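Long-range contact in putative branched-chain amino acid transport system substrate-binding protein (PDB 3TX6), which probably serves as the periplasmic solute-binding component of an ABC transporter, binding aromatic acids of the kind derived from lignin: residues L31-K36 with E272-P277. Numbering follows the deposited sequence. Where two conformers were deposited one is given.
Sequences LEFVAK and EAKYGP
Lys-274 reaches from the last turn of helix 261-275 to Glu-32, just beyond helix 21-29, and the two make a salt bridge on the surface of this periplasmic binding protein fold. CG is anti to the backbone N in both (chi1 -177° in Glu-32, -175° in Lys-274) and the chains are extended beyond it, carrying each charged group well away from its own backbone; the two side chains cross at about a right angle. Lys-274 NZ donates to the syn lone pair of Glu-32 OE1 at 2.7 Å, while Glu-32 OE2 stays 3.4 Å from the same NZ. Glu-32 OE1 has a second donor, a water whose O is 2.6 Å away and which accepts a hydrogen bond from Tyr-275 OH; the water lies in the plane of the tyrosine ring, at its edge. Beside this polar bridge, Phe-33 turns the rim of its ring to the helix: CZ comes 4.3 Å from Lys-274 CB and 4.5 Å from Tyr-275 CE2. Phe-33 also rests on Ala-270 and Tyr-271, one turn earlier. Each ring has a methylene from its chain neighbour over its centre: Glu-32 CB lies 3.8 Å above the Phe-33 plane, and Lys-274 CG 3.7 Å above that of Tyr-275.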
loop_
_atom_site.group_PDB
_atom_site.type_symbol
_atom_site.label_atom_id
_atom_site.label_comp_id
_atom_site.label_asym_id
_atom_site.label_seq_id
_atom_site.Cartn_x
_atom_site.Cartn_y
_atom_site.Cartn_z
ATOM N N LEU A 31 3.835 -6.277 -13.297
ATOM C CA LEU A 31 4.209 -7.663 -13.462
ATOM C C LEU A 31 5.025 -7.910 -14.746
ATOM O O LEU A 31 5.730 -8.942 -14.866
ATOM C CB LEU A 31 2.968 -8.551 -13.481
ATOM C CG LEU A 31 2.073 -8.479 -12.220
ATOM C CD1 LEU A 31 0.801 -9.277 -12.434
ATOM C CD2 LEU A 31 2.844 -8.952 -10.996
ATOM N N GLU A 32 4.991 -6.965 -15.699
ATOM C CA GLU A 32 5.825 -7.091 -16.905
ATOM C C GLU A 32 7.332 -7.002 -16.589
ATOM O O GLU A 32 8.162 -7.485 -17.353
ATOM C CB GLU A 32 5.424 -6.000 -17.901
ATOM C CG GLU A 32 6.198 -6.083 -19.233
ATOM C CD GLU A 32 5.661 -5.185 -20.327
ATOM O OE1 GLU A 32 4.577 -4.596 -20.150
ATOM O OE2 GLU A 32 6.332 -5.098 -21.372
ATOM N N PHE A 33 7.640 -6.371 -15.450
ATOM C CA PHE A 33 8.986 -5.947 -15.099
ATOM C C PHE A 33 9.651 -6.770 -14.016
ATOM O O PHE A 33 10.799 -6.517 -13.675
ATOM C CB PHE A 33 9.004 -4.468 -14.771
ATOM C CG PHE A 33 8.290 -3.644 -15.797
ATOM C CD1 PHE A 33 8.610 -3.768 -17.137
ATOM C CD2 PHE A 33 7.241 -2.833 -15.450
ATOM C CE1 PHE A 33 7.939 -3.036 -18.099
ATOM C CE2 PHE A 33 6.559 -2.134 -16.411
ATOM C CZ PHE A 33 6.906 -2.238 -17.748
ATOM N N VAL A 34 8.919 -7.745 -13.490
ATOM C CA VAL A 34 9.422 -8.636 -12.434
ATOM C C VAL A 34 10.112 -9.836 -13.059
ATOM O O VAL A 34 9.977 -10.094 -14.247
ATOM C CB VAL A 34 8.294 -9.054 -11.453
ATOM C CG1 VAL A 34 7.634 -7.797 -10.865
ATOM C CG2 VAL A 34 7.267 -9.955 -12.097
ATOM N N ALA A 35 10.808 -10.598 -12.222
ATOM C CA ALA A 35 11.523 -11.813 -12.659
ATOM C C ALA A 35 10.551 -12.756 -13.346
ATOM O O ALA A 35 9.412 -12.907 -12.884
ATOM C CB ALA A 35 12.136 -12.509 -11.468
ATOM N N LYS A 36 11.056 -13.363 -14.429
ATOM C CA LYS A 36 10.419 -14.444 -15.188
ATOM C C LYS A 36 10.670 -15.829 -14.563
ATOM O O LYS A 36 9.911 -16.767 -14.791
ATOM C CB LYS A 36 10.966 -14.472 -16.634
ATOM C CG LYS A 36 10.390 -13.413 -17.558
ATOM C CD LYS A 36 11.071 -13.411 -18.931
ATOM C CE LYS A 36 10.789 -14.711 -19.674
ATOM N NZ LYS A 36 11.756 -15.017 -20.756
ATOM N N GLU A 272 7.978 3.769 -16.499
ATOM C CA GLU A 272 7.848 5.061 -17.172
ATOM C C GLU A 272 8.305 4.993 -18.633
ATOM O O GLU A 272 7.815 5.757 -19.432
ATOM C CB GLU A 272 8.566 6.144 -16.357
ATOM C CG GLU A 272 7.920 6.250 -14.963
ATOM C CD GLU A 272 8.469 7.341 -14.079
ATOM O OE1 GLU A 272 9.698 7.593 -14.131
ATOM O OE2 GLU A 272 7.666 7.945 -13.312
ATOM N N ALA A 273 9.191 4.072 -18.996
ATOM C CA ALA A 273 9.501 3.863 -20.417
ATOM C C ALA A 273 8.268 3.373 -21.203
ATOM O O ALA A 273 8.000 3.857 -22.306
ATOM C CB ALA A 273 10.685 2.929 -20.601
ATOM N N LYS A 274 7.455 2.497 -20.601
ATOM C CA LYS A 274 6.269 2.010 -21.309
ATOM C C LYS A 274 5.075 2.972 -21.165
ATOM O O LYS A 274 4.287 3.140 -22.083
ATOM C CB LYS A 274 5.897 0.611 -20.853
ATOM C CG LYS A 274 4.735 0.032 -21.661
ATOM C CD LYS A 274 4.606 -1.462 -21.493
ATOM C CE LYS A 274 3.390 -1.992 -22.238
ATOM N NZ LYS A 274 3.457 -3.495 -22.338
ATOM N N TYR A 275 4.888 3.551 -19.994
ATOM C CA TYR A 275 3.647 4.275 -19.704
ATOM C C TYR A 275 3.830 5.799 -19.601
ATOM O O TYR A 275 2.860 6.516 -19.471
ATOM C CB TYR A 275 2.931 3.674 -18.487
ATOM C CG TYR A 275 2.587 2.210 -18.674
ATOM C CD1 TYR A 275 1.602 1.831 -19.562
ATOM C CD2 TYR A 275 3.281 1.208 -18.005
ATOM C CE1 TYR A 275 1.280 0.531 -19.782
ATOM C CE2 TYR A 275 2.959 -0.149 -18.222
ATOM C CZ TYR A 275 1.945 -0.475 -19.080
ATOM O OH TYR A 275 1.636 -1.771 -19.335
ATOM N N GLY A 276 5.084 6.262 -19.680
ATOM C CA GLY A 276 5.380 7.673 -19.805
ATOM C C GLY A 276 5.968 8.297 -18.555
ATOM O O GLY A 276 5.870 7.746 -17.453
ATOM N N PRO A 277 6.560 9.469 -18.714
ATOM C CA PRO A 277 7.109 10.134 -17.586
ATOM C C PRO A 277 6.146 10.393 -16.448
ATOM O O PRO A 277 4.955 10.670 -16.643
ATOM C CB PRO A 277 7.658 11.425 -18.171
ATOM C CG PRO A 277 7.984 11.068 -19.594
ATOM C CD PRO A 277 6.865 10.152 -19.983
HETATM O O HOH W 1 3.064 -3.688 -18.261
#